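Local coordinates for glycosylation Associate Protein 2 (Streptococcus agalactiae serotype V, PDB 6OYC) that probably takes part, as an accessory Sec family member of the Gap123 complex, in the glycosylation and export of a serine-rich surface glycoprotein, at residues B[390-394]-B[455-459]; B[300-304]-B[372-377]; B[295-301]-B[364-370]. All blocks are in the same frame, centred on the assembly; numbering follows the deposited sequence.

Contact 1 (B[390-394]-B[455-459]); sequences IIGKP and LAYMK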
ATOM      1  N   ILE B 390      -2.632   7.077  18.869  1.00 46.63           N
ATOM      2  CA  ILE B 390      -1.379   7.800  19.051  1.00 47.50           C
ATOM      3  C   ILE B 390      -1.154   8.631  17.797  1.00 50.28           C
ATOM      4  O   ILE B 390      -0.920   8.086  16.712  1.00 48.60           O
ATOM      5  CB  ILE B 390      -0.202   6.848  19.294  1.00 47.73           C
ATOM      6  CG1 ILE B 390      -0.469   5.945  20.497  1.00 48.53           C
ATOM      7  CG2 ILE B 390       1.096   7.620  19.453  1.00 49.97           C
ATOM      8  CD1 ILE B 390       0.589   4.874  20.695  1.00 53.46           C
ATOM      9  N   ILE B 391      -1.204   9.951  17.921  1.00 51.83           N
ATOM     10  CA  ILE B 391      -1.094  10.813  16.756  1.00 49.06           C
ATOM     11  C   ILE B 391      -0.166  11.979  17.061  1.00 54.65           C
ATOM     12  O   ILE B 391      -0.065  12.436  18.203  1.00 57.17           O
ATOM     13  CB  ILE B 391      -2.480  11.301  16.299  1.00 49.16           C
ATOM     14  CG1 ILE B 391      -3.322  11.726  17.503  1.00 50.72           C
ATOM     15  CG2 ILE B 391      -3.201  10.194  15.534  1.00 46.59           C
ATOM     16  CD1 ILE B 391      -4.608  12.461  17.115  1.00 44.45           C
ATOM     17  N   GLY B 392       0.534  12.445  16.021  1.00 54.38           N
ATOM     18  CA  GLY B 392       1.407  13.602  16.104  1.00 51.83           C
ATOM     19  C   GLY B 392       1.268  14.548  14.923  1.00 51.85           C
ATOM     20  O   GLY B 392       1.260  14.115  13.768  1.00 53.44           O
ATOM     21  N   LYS B 393       1.188  15.845  15.213  1.00 51.99           N
ATOM     22  CA  LYS B 393       0.968  16.942  14.281  1.00 52.95           C
ATOM     23  C   LYS B 393      -0.372  16.750  13.582  1.00 52.98           C
ATOM     24  O   LYS B 393      -0.424  16.598  12.355  1.00 52.04           O
ATOM     25  CB  LYS B 393       2.121  17.045  13.283  1.00 58.03           C
ATOM     26  CG  LYS B 393       3.490  17.024  13.958  1.00 60.75           C
ATOM     27  CD  LYS B 393       4.626  17.261  12.980  1.00 66.99           C
ATOM     28  CE  LYS B 393       5.903  17.664  13.698  1.00 70.17           C
ATOM     29  NZ  LYS B 393       7.060  17.826  12.769  1.00 82.47           N
ATOM     30  N   PRO B 394      -1.475  16.782  14.333  1.00 50.82           N
ATOM     31  CA  PRO B 394      -2.768  16.393  13.761  1.00 50.58           C
ATOM     32  C   PRO B 394      -3.243  17.374  12.706  1.00 51.22           C
ATOM     33  O   PRO B 394      -3.003  18.579  12.793  1.00 55.37           O
ATOM     34  CB  PRO B 394      -3.706  16.395  14.975  1.00 51.67           C
ATOM     35  CG  PRO B 394      -3.093  17.409  15.909  1.00 51.00           C
ATOM     36  CD  PRO B 394      -1.605  17.266  15.724  1.00 49.33           C
ATOM     37  N   LEU B 455      -1.290  12.598  22.021  1.00 58.56           N
ATOM     38  CA  LEU B 455      -1.320  13.632  21.002  1.00 57.86           C
ATOM     39  C   LEU B 455      -0.109  14.535  21.162  1.00 62.15           C
ATOM     40  O   LEU B 455       0.091  15.125  22.227  1.00 65.97           O
ATOM     41  CB  LEU B 455      -2.617  14.425  21.107  1.00 55.74           C
ATOM     42  CG  LEU B 455      -3.054  15.244  19.913  1.00 55.47           C
ATOM     43  CD1 LEU B 455      -4.570  15.321  19.944  1.00 56.80           C
ATOM     44  CD2 LEU B 455      -2.437  16.626  19.984  1.00 64.86           C
ATOM     45  N   ALA B 456       0.697  14.632  20.115  1.00 59.63           N
ATOM     46  CA  ALA B 456       1.726  15.654  20.019  1.00 62.66           C
ATOM     47  C   ALA B 456       1.311  16.661  18.958  1.00 65.10           C
ATOM     48  O   ALA B 456       0.789  16.281  17.906  1.00 61.90           O
ATOM     49  CB  ALA B 456       3.086  15.047  19.676  1.00 63.00           C
ATOM     50  N   TYR B 457       1.520  17.946  19.240  1.00 67.53           N
ATOM     51  CA  TYR B 457       1.089  18.997  18.333  1.00 64.17           C
ATOM     52  C   TYR B 457       2.093  20.134  18.366  1.00 69.69           C
ATOM     53  O   TYR B 457       2.837  20.308  19.332  1.00 74.10           O
ATOM     54  CB  TYR B 457      -0.310  19.528  18.685  1.00 68.08           C
ATOM     55  CG  TYR B 457      -0.398  20.106  20.078  1.00 73.50           C
ATOM     56  CD1 TYR B 457      -0.531  19.275  21.185  1.00 72.51           C
ATOM     57  CD2 TYR B 457      -0.327  21.479  20.290  1.00 72.66           C
ATOM     58  CE1 TYR B 457      -0.600  19.788  22.463  1.00 73.71           C
ATOM     59  CE2 TYR B 457      -0.399  22.009  21.570  1.00 75.31           C
ATOM     60  CZ  TYR B 457      -0.539  21.155  22.651  1.00 76.30           C
ATOM     61  OH  TYR B 457      -0.610  21.650  23.930  1.00 78.19           O
ATOM     62  N   MET B 458       2.108  20.900  17.281  1.00 73.22           N
ATOM     63  CA  MET B 458       2.885  22.124  17.203  1.00 76.98           C
ATOM     64  C   MET B 458       2.017  23.279  17.681  1.00 84.74           C
ATOM     65  O   MET B 458       0.859  23.403  17.266  1.00 80.26           O
ATOM     66  CB  MET B 458       3.366  22.370  15.776  1.00 82.93           C
ATOM     67  CG  MET B 458       4.204  21.248  15.207  1.00 81.26           C
ATOM     68  SD  MET B 458       5.485  20.700  16.349  1.00 80.96           S
ATOM     69  CE  MET B 458       6.720  21.984  16.157  1.00 90.26           C
ATOM     70  N   LYS B 459       2.569  24.108  18.573  1.00 89.72           N
ATOM     71  CA  LYS B 459       1.805  25.236  19.093  1.00 91.93           C
ATOM     72  C   LYS B 459       1.656  26.343  18.056  1.00 95.03           C
ATOM     73  O   LYS B 459       0.649  27.060  18.054  1.00 92.16           O
ATOM     74  CB  LYS B 459       2.470  25.775  20.357  1.00 94.88           C
TER
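Strands 388-392 and 452-458 are parallel neighbours in the alpha/beta-hydrolase-like sheet; the segments 390-392 and 455-458 run at 8° to each other, with Ile391 paired to Leu455 and Gly392 to Ala456. Ala456 uses both its N and its O toward strand 388-392. Ala456 N donates to Ile391 O at 3.0 Å, in the carbonyl plane. Lys393 N donates to Ala456 O at 2.8 Å, the donor tilted 34° from the plane of the Ala456 carbonyl. The same two oxygens also receive CA-H contacts, from Leu455 and Gly392.

On the sheet face that carries Ile391 and Leu455, their CD1 methyls touch at 4.0 Å, and Leu455 CD2 meets Pro394 CG at 4.2 Å; helix 372-381 packs on Ile391 from this side. At the carboxyl ends of such strands an alpha/beta-hydrolase fold places its active-site loops, and 390-392 gives way to loop exactly there. The left-handed backbone of Lys393 turns the chain out of the strand, and its extended side chain runs alongside Met458, CE to SD 4.1 Å. Its NZ is hydrogen-bonded to His491 O, and its side chain touches Ser371, both members of a possible Ser-His-Asp triad. Pro394 then lays CD against Tyr457 CB at 3.9 Å.

Contact 2 (B[300-304]-B[372-377]); sequences YFSGF and MGTYGA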
ATOM      1  N   TYR B 300      -0.742   1.632  11.595  1.00 39.70           N
ATOM      2  CA  TYR B 300      -0.082   2.881  11.218  1.00 39.13           C
ATOM      3  C   TYR B 300      -0.587   3.331   9.856  1.00 40.69           C
ATOM      4  O   TYR B 300      -0.393   2.624   8.863  1.00 39.21           O
ATOM      5  CB  TYR B 300       1.435   2.715  11.182  1.00 39.12           C
ATOM      6  CG  TYR B 300       2.177   4.002  10.893  1.00 44.45           C
ATOM      7  CD1 TYR B 300       2.065   5.100  11.746  1.00 41.96           C
ATOM      8  CD2 TYR B 300       3.001   4.121   9.767  1.00 42.85           C
ATOM      9  CE1 TYR B 300       2.747   6.279  11.488  1.00 44.16           C
ATOM     10  CE2 TYR B 300       3.681   5.302   9.498  1.00 43.09           C
ATOM     11  CZ  TYR B 300       3.553   6.376  10.364  1.00 44.92           C
ATOM     12  OH  TYR B 300       4.232   7.545  10.106  1.00 44.03           O
ATOM     13  N   PHE B 301      -1.241   4.497   9.813  1.00 37.69           N
ATOM     14  CA  PHE B 301      -1.604   5.122   8.547  1.00 36.89           C
ATOM     15  C   PHE B 301      -0.413   5.904   7.994  1.00 41.29           C
ATOM     16  O   PHE B 301       0.187   6.723   8.702  1.00 41.09           O
ATOM     17  CB  PHE B 301      -2.789   6.067   8.718  1.00 34.65           C
ATOM     18  CG  PHE B 301      -4.119   5.380   8.904  1.00 37.69           C
ATOM     19  CD1 PHE B 301      -4.463   4.823  10.128  1.00 38.25           C
ATOM     20  CD2 PHE B 301      -5.046   5.344   7.878  1.00 35.06           C
ATOM     21  CE1 PHE B 301      -5.683   4.214  10.313  1.00 40.03           C
ATOM     22  CE2 PHE B 301      -6.279   4.733   8.061  1.00 37.35           C
ATOM     23  CZ  PHE B 301      -6.598   4.165   9.279  1.00 37.83           C
ATOM     24  N   SER B 302      -0.081   5.668   6.726  1.00 36.14           N
ATOM     25  CA  SER B 302       1.061   6.345   6.131  1.00 38.21           C
ATOM     26  C   SER B 302       0.779   7.833   5.981  1.00 36.47           C
ATOM     27  O   SER B 302      -0.356   8.253   5.719  1.00 35.31           O
ATOM     28  CB  SER B 302       1.397   5.741   4.763  1.00 38.35           C
ATOM     29  OG  SER B 302       1.814   4.395   4.867  1.00 36.28           O
ATOM     30  N   GLY B 303       1.831   8.634   6.144  1.00 35.89           N
ATOM     31  CA  GLY B 303       1.744  10.050   5.860  1.00 37.59           C
ATOM     32  C   GLY B 303       1.685  10.336   4.352  1.00 43.78           C
ATOM     33  O   GLY B 303       1.636   9.446   3.501  1.00 39.61           O
ATOM     34  N   PHE B 304       1.678  11.629   4.034  1.00 42.86           N
ATOM     35  CA  PHE B 304       1.680  12.089   2.653  1.00 39.66           C
ATOM     36  C   PHE B 304       3.016  11.762   1.990  1.00 44.11           C
ATOM     37  O   PHE B 304       4.072  11.993   2.581  1.00 47.51           O
ATOM     38  CB  PHE B 304       1.409  13.591   2.633  1.00 36.99           C
ATOM     39  CG  PHE B 304       1.492  14.227   1.264  1.00 44.52           C
ATOM     40  CD1 PHE B 304       2.720  14.602   0.721  1.00 42.68           C
ATOM     41  CD2 PHE B 304       0.335  14.498   0.539  1.00 41.00           C
ATOM     42  CE1 PHE B 304       2.801  15.203  -0.524  1.00 41.12           C
ATOM     43  CE2 PHE B 304       0.404  15.105  -0.714  1.00 41.21           C
ATOM     44  CZ  PHE B 304       1.646  15.456  -1.243  1.00 43.19           C
ATOM     45  N   MET B 372      -0.786  13.454   7.835  1.00 47.33           N
ATOM     46  CA  MET B 372      -1.932  12.930   7.091  1.00 41.97           C
ATOM     47  C   MET B 372      -2.451  11.641   7.704  1.00 42.21           C
ATOM     48  O   MET B 372      -3.657  11.359   7.640  1.00 41.79           O
ATOM     49  CB  MET B 372      -1.558  12.694   5.620  1.00 41.36           C
ATOM     50  CG  MET B 372      -2.689  12.069   4.805  1.00 38.26           C
ATOM     51  SD  MET B 372      -2.394  11.922   3.017  1.00 42.87           S
ATOM     52  CE  MET B 372      -1.544  10.318   2.937  1.00 36.10           C
ATOM     53  N   GLY B 373      -1.555  10.839   8.289  1.00 43.24           N
ATOM     54  CA  GLY B 373      -1.989   9.650   8.993  1.00 42.34           C
ATOM     55  C   GLY B 373      -2.917   9.953  10.153  1.00 41.93           C
ATOM     56  O   GLY B 373      -3.805   9.152  10.463  1.00 41.80           O
ATOM     57  N   THR B 374      -2.739  11.111  10.799  1.00 42.08           N
ATOM     58  CA  THR B 374      -3.582  11.445  11.944  1.00 41.29           C
ATOM     59  C   THR B 374      -5.032  11.598  11.529  1.00 41.32           C
ATOM     60  O   THR B 374      -5.939  11.306  12.317  1.00 45.32           O
ATOM     61  CB  THR B 374      -3.099  12.729  12.628  1.00 44.10           C
ATOM     62  OG1 THR B 374      -3.495  13.868  11.852  1.00 46.39           O
ATOM     63  CG2 THR B 374      -1.585  12.726  12.806  1.00 45.03           C
ATOM     64  N   TYR B 375      -5.268  12.036  10.295  1.00 41.47           N
ATOM     65  CA  TYR B 375      -6.633  12.178   9.801  1.00 44.29           C
ATOM     66  C   TYR B 375      -7.287  10.818   9.608  1.00 42.94           C
ATOM     67  O   TYR B 375      -8.427  10.596  10.035  1.00 42.31           O
ATOM     68  CB  TYR B 375      -6.630  12.965   8.492  1.00 41.30           C
ATOM     69  CG  TYR B 375      -7.980  13.478   8.060  1.00 40.54           C
ATOM     70  CD1 TYR B 375      -8.997  12.606   7.681  1.00 40.84           C
ATOM     71  CD2 TYR B 375      -8.232  14.839   8.013  1.00 43.60           C
ATOM     72  CE1 TYR B 375     -10.233  13.081   7.269  1.00 41.44           C
ATOM     73  CE2 TYR B 375      -9.459  15.325   7.611  1.00 46.51           C
ATOM     74  CZ  TYR B 375     -10.456  14.445   7.231  1.00 45.85           C
ATOM     75  OH  TYR B 375     -11.673  14.954   6.826  1.00 45.31           O
ATOM     76  N   GLY B 376      -6.586   9.897   8.949  1.00 40.87           N
ATOM     77  CA  GLY B 376      -7.140   8.567   8.772  1.00 39.16           C
ATOM     78  C   GLY B 376      -7.332   7.841  10.092  1.00 40.71           C
ATOM     79  O   GLY B 376      -8.352   7.180  10.298  1.00 42.71           O
ATOM     80  N   ALA B 377      -6.360   7.965  11.008  1.00 39.22           N
ATOM     81  CA  ALA B 377      -6.439   7.245  12.277  1.00 43.03           C
ATOM     82  C   ALA B 377      -7.617   7.726  13.115  1.00 42.30           C
ATOM     83  O   ALA B 377      -8.367   6.913  13.661  1.00 45.91           O
ATOM     84  CB  ALA B 377      -5.125   7.379  13.052  1.00 39.78           C
TER
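Aromatic packing carries the first half of this contact, where the Phe301 ring lies against the backbone of helix 372-381. Gly376 CA stands 4.2 Å from the centroid of the Phe301 ring and 22° off its normal, a CH-pi contact over the face. On that same face Gly376 C lies over the ring centre, while Ala377 N is displaced toward the rim. The rim atom Phe301 CZ comes to 3.6 Å from Gly376 O, and Phe301 CD1 meets the Ala377 CB methyl at 3.9 Å. Having CG anti to its own carbonyl carbon (chi1 -74°) lays the Phe301 ring face over the Gly376-Ala377 backbone. With no side chain at Gly373 or Gly376, the helix backbone itself meets Phe301, Gly373 CA lying 3.7 Å from Phe301 O.

The strand-to-helix turn just before Met372 resembles the nucleophile elbow of alpha/beta hydrolases, with Gly373 as the last glycine of a GxSxG pattern; that role is unconfirmed here.

Thioether contacts make the second half. The Met372 chain is extended through chi2 and bends at chi3 (87°), which brings CE to 3.3 Å from Gly303 O and 3.6 Å from Phe304 N. Met372 SD rests 4.2 Å from Phe304 CB, near the plane of the Phe304 ring at its edge.

Polar bonds lead outward from the loop: Gly303 N and Ser302 OG both bond to Glu311, and Ser302 O to Tyr337 OH.

Contact 3 (B[295-301]-B[364-370]); sequences PPLTVYF and QLILSGL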
ATOM      1  N   PRO B 295      -1.983  -9.476  21.624  1.00 54.63           N
ATOM      2  CA  PRO B 295      -2.381  -8.073  21.641  1.00 50.10           C
ATOM      3  C   PRO B 295      -1.297  -7.119  21.995  1.00 49.46           C
ATOM      4  O   PRO B 295      -0.403  -7.456  22.688  1.00 50.46           O
ATOM      5  CB  PRO B 295      -3.418  -8.039  22.723  1.00 55.23           C
ATOM      6  CG  PRO B 295      -3.968  -9.401  22.752  1.00 59.28           C
ATOM      7  CD  PRO B 295      -2.804 -10.279  22.519  1.00 56.41           C
ATOM      8  N   PRO B 296      -1.389  -5.914  21.495  1.00 48.86           N
ATOM      9  CA  PRO B 296      -2.503  -5.499  20.667  1.00 50.34           C
ATOM     10  C   PRO B 296      -2.153  -5.423  19.194  1.00 48.89           C
ATOM     11  O   PRO B 296      -1.024  -5.619  18.846  1.00 46.12           O
ATOM     12  CB  PRO B 296      -2.729  -4.109  21.168  1.00 47.66           C
ATOM     13  CG  PRO B 296      -1.379  -3.624  21.409  1.00 49.87           C
ATOM     14  CD  PRO B 296      -0.539  -4.777  21.807  1.00 47.91           C
ATOM     15  N   LEU B 297      -3.134  -5.147  18.350  1.00 49.58           N
ATOM     16  CA  LEU B 297      -2.883  -4.951  16.931  1.00 46.93           C
ATOM     17  C   LEU B 297      -2.634  -3.451  16.735  1.00 48.32           C
ATOM     18  O   LEU B 297      -3.443  -2.640  17.101  1.00 46.37           O
ATOM     19  CB  LEU B 297      -4.022  -5.454  16.076  1.00 43.71           C
ATOM     20  CG  LEU B 297      -4.155  -4.957  14.649  1.00 40.69           C
ATOM     21  CD1 LEU B 297      -2.967  -5.362  13.838  1.00 38.37           C
ATOM     22  CD2 LEU B 297      -5.403  -5.440  13.994  1.00 38.83           C
ATOM     23  N   THR B 298      -1.514  -3.111  16.139  1.00 41.38           N
ATOM     24  CA  THR B 298      -1.133  -1.711  15.972  1.00 45.13           C
ATOM     25  C   THR B 298      -1.203  -1.290  14.504  1.00 42.76           C
ATOM     26  O   THR B 298      -0.495  -1.848  13.659  1.00 40.97           O
ATOM     27  CB  THR B 298       0.269  -1.486  16.517  1.00 44.77           C
ATOM     28  OG1 THR B 298       1.174  -2.371  15.839  1.00 41.67           O
ATOM     29  CG2 THR B 298       0.293  -1.765  18.015  1.00 45.14           C
ATOM     30  N   VAL B 299      -2.004  -0.268  14.214  1.00 42.96           N
ATOM     31  CA  VAL B 299      -2.251   0.197  12.851  1.00 40.56           C
ATOM     32  C   VAL B 299      -1.556   1.537  12.646  1.00 42.28           C
ATOM     33  O   VAL B 299      -1.765   2.480  13.423  1.00 43.85           O
ATOM     34  CB  VAL B 299      -3.762   0.315  12.573  1.00 42.60           C
ATOM     35  CG1 VAL B 299      -4.027   0.847  11.166  1.00 40.16           C
ATOM     36  CG2 VAL B 299      -4.458  -1.022  12.794  1.00 35.87           C
ATOM     37  N   TYR B 300      -0.742   1.632  11.595  1.00 39.70           N
ATOM     38  CA  TYR B 300      -0.082   2.881  11.218  1.00 39.13           C
ATOM     39  C   TYR B 300      -0.587   3.331   9.856  1.00 40.69           C
ATOM     40  O   TYR B 300      -0.393   2.624   8.863  1.00 39.21           O
ATOM     41  CB  TYR B 300       1.435   2.715  11.182  1.00 39.12           C
ATOM     42  CG  TYR B 300       2.177   4.002  10.893  1.00 44.45           C
ATOM     43  CD1 TYR B 300       2.065   5.100  11.746  1.00 41.96           C
ATOM     44  CD2 TYR B 300       3.001   4.121   9.767  1.00 42.85           C
ATOM     45  CE1 TYR B 300       2.747   6.279  11.488  1.00 44.16           C
ATOM     46  CE2 TYR B 300       3.681   5.302   9.498  1.00 43.09           C
ATOM     47  CZ  TYR B 300       3.553   6.376  10.364  1.00 44.92           C
ATOM     48  OH  TYR B 300       4.232   7.545  10.106  1.00 44.03           O
ATOM     49  N   PHE B 301      -1.241   4.497   9.813  1.00 37.69           N
ATOM     50  CA  PHE B 301      -1.604   5.122   8.547  1.00 36.89           C
ATOM     51  C   PHE B 301      -0.413   5.904   7.994  1.00 41.29           C
ATOM     52  O   PHE B 301       0.187   6.723   8.702  1.00 41.09           O
ATOM     53  CB  PHE B 301      -2.789   6.067   8.718  1.00 34.65           C
ATOM     54  CG  PHE B 301      -4.119   5.380   8.904  1.00 37.69           C
ATOM     55  CD1 PHE B 301      -4.463   4.823  10.128  1.00 38.25           C
ATOM     56  CD2 PHE B 301      -5.046   5.344   7.878  1.00 35.06           C
ATOM     57  CE1 PHE B 301      -5.683   4.214  10.313  1.00 40.03           C
ATOM     58  CE2 PHE B 301      -6.279   4.733   8.061  1.00 37.35           C
ATOM     59  CZ  PHE B 301      -6.598   4.165   9.279  1.00 37.83           C
ATOM     60  N   GLN B 364      -8.423  -4.071  21.921  1.00 55.25           N
ATOM     61  CA  GLN B 364      -7.080  -4.561  21.654  1.00 53.53           C
ATOM     62  C   GLN B 364      -6.534  -3.994  20.339  1.00 56.54           C
ATOM     63  O   GLN B 364      -5.670  -4.598  19.696  1.00 54.45           O
ATOM     64  CB  GLN B 364      -7.081  -6.089  21.682  1.00 58.34           C
ATOM     65  CG  GLN B 364      -7.595  -6.643  23.029  1.00 52.61           C
ATOM     66  CD  GLN B 364      -7.893  -8.136  23.023  1.00 58.52           C
ATOM     67  OE1 GLN B 364      -8.803  -8.604  22.334  1.00 55.31           O
ATOM     68  NE2 GLN B 364      -7.136  -8.891  23.819  1.00 67.59           N
ATOM     69  N   LEU B 365      -7.010  -2.801  19.955  1.00 55.49           N
ATOM     70  CA  LEU B 365      -6.656  -2.141  18.703  1.00 51.69           C
ATOM     71  C   LEU B 365      -6.086  -0.747  18.962  1.00 48.89           C
ATOM     72  O   LEU B 365      -6.639   0.016  19.759  1.00 52.06           O
ATOM     73  CB  LEU B 365      -7.885  -2.030  17.794  1.00 52.00           C
ATOM     74  CG  LEU B 365      -7.766  -1.037  16.640  1.00 50.05           C
ATOM     75  CD1 LEU B 365      -6.718  -1.546  15.661  1.00 44.34           C
ATOM     76  CD2 LEU B 365      -9.112  -0.822  15.947  1.00 44.06           C
ATOM     77  N   ILE B 366      -4.997  -0.401  18.270  1.00 50.52           N
ATOM     78  CA  ILE B 366      -4.363   0.919  18.379  1.00 51.50           C
ATOM     79  C   ILE B 366      -4.196   1.518  16.987  1.00 44.88           C
ATOM     80  O   ILE B 366      -3.513   0.932  16.137  1.00 45.56           O
ATOM     81  CB  ILE B 366      -2.996   0.843  19.078  1.00 49.78           C
ATOM     82  CG1 ILE B 366      -3.151   0.210  20.461  1.00 56.66           C
ATOM     83  CG2 ILE B 366      -2.347   2.237  19.157  1.00 45.14           C
ATOM     84  CD1 ILE B 366      -1.863  -0.292  20.999  1.00 57.55           C
ATOM     85  N   LEU B 367      -4.768   2.703  16.773  1.00 43.75           N
ATOM     86  CA  LEU B 367      -4.620   3.446  15.525  1.00 43.71           C
ATOM     87  C   LEU B 367      -3.633   4.590  15.718  1.00 44.91           C
ATOM     88  O   LEU B 367      -3.648   5.260  16.751  1.00 44.53           O
ATOM     89  CB  LEU B 367      -5.969   3.989  15.050  1.00 39.20           C
ATOM     90  CG  LEU B 367      -7.034   2.910  14.883  1.00 43.79           C
ATOM     91  CD1 LEU B 367      -8.393   3.488  14.547  1.00 44.30           C
ATOM     92  CD2 LEU B 367      -6.611   1.896  13.833  1.00 44.00           C
ATOM     93  N   SER B 368      -2.784   4.821  14.715  1.00 44.55           N
ATOM     94  CA  SER B 368      -1.687   5.772  14.852  1.00 43.55           C
ATOM     95  C   SER B 368      -1.325   6.387  13.505  1.00 43.75           C
ATOM     96  O   SER B 368      -1.653   5.849  12.443  1.00 42.43           O
ATOM     97  CB  SER B 368      -0.449   5.106  15.445  1.00 43.08           C
ATOM     98  OG  SER B 368      -0.074   3.982  14.665  1.00 42.51           O
ATOM     99  N   GLY B 369      -0.620   7.513  13.567  1.00 45.30           N
ATOM    100  CA  GLY B 369      -0.096   8.152  12.371  1.00 44.04           C
ATOM    101  C   GLY B 369       0.463   9.526  12.679  1.00 48.79           C
ATOM    102  O   GLY B 369       0.322  10.060  13.784  1.00 50.07           O
ATOM    103  N   LEU B 370       1.111  10.095  11.669  1.00 46.84           N
ATOM    104  CA  LEU B 370       1.654  11.443  11.722  1.00 47.37           C
ATOM    105  C   LEU B 370       1.127  12.246  10.535  1.00 49.44           C
ATOM    106  O   LEU B 370       0.926  11.708   9.441  1.00 51.23           O
ATOM    107  CB  LEU B 370       3.189  11.402  11.740  1.00 48.04           C
ATOM    108  CG  LEU B 370       3.699  10.585  12.937  1.00 52.14           C
ATOM    109  CD1 LEU B 370       5.059   9.995  12.676  1.00 53.84           C
ATOM    110  CD2 LEU B 370       3.724  11.420  14.222  1.00 52.63           C
TER
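Val299 overlaps two leucines of the adjoining strand: its CB sits 3.5 Å from Leu367 CD2, the two side chains lying alongside and pointing the same way, while its CG2 reaches across to Leu365 CD1 at 3.7 Å. Leu297 is on the same face, which helix 341-358 covers through contacts to Leu297, Val299 and Leu365. Phe301 ends this row, with Leu367 CD2 and Ser368 O at the edge of its ring.

The reverse face carries Thr298, Ile366, Tyr300 and Ser368, and helix 495-514 packs on part of it. Ile366 CD1 presses on Pro296 CG at 3.4 Å; Pro296 follows a cis peptide bond. Tyr300 has CG anti to the backbone N (chi1 -176°) and extends along the neighbouring strand, where CE1 lies 3.5 Å from Gly369 CA and OH meets Leu370 CD1.

Strands 297-301 and 365-370 are parallel neighbours in the central sheet of what is probably an alpha/beta-hydrolase-type fold, in keeping with the family's clan, crossing at -25° in step from Leu297-Leu365 to Tyr300-Ser368. The second strand leads to the possible nucleophile elbow, whose first glycine is Gly369.

The backbone bonds confirm the pairing: Leu297 N bonds Gln364 O and Ile366 N bonds Leu297 O. Val299 N meets Ile366 O at 2.7 Å with an N-H...O angle of 170°, nearly in line with the carbonyl, and Phe301 N reaches Ser368 O at 3.0 Å. Val299 O is gripped differently: Ser368 N bonds it weakly, and Ser368 OG donates to it at 2.6 Å from above the carbonyl plane. That hydroxyl also bonds Tyr506 OH. At the opposite end, Gln364 lays NE2 beside Pro295 CG, and its OE1 is taken by Ser361 N.

In the fold
All three contacts are largely buried and belong to one mixed sheet and the helix that follows strand 365-370. Contacts 1 and 3 are parallel strand pairs joined through strands 388-392 and 365-370: Ile390 probably bonds both Leu367 and Gly369. Contact 3 buries 633 Å² against 313 Å² in contact 1. Partly exposed are Pro295, Gln364 and Leu370 in contact 3, Lys393 and Tyr457 in contact 1, and Phe304 in contact 2. Contacts 2 and 3 overlap at strand 297-301, where Phe301 takes part in both, but contact 2 has no hydrogen bond across its segments, relying on ring, glycine and thioether packing. Thr374 of its helix touches contact 1 at Pro394 and contact 3 at Gly369, beside the possible elbow.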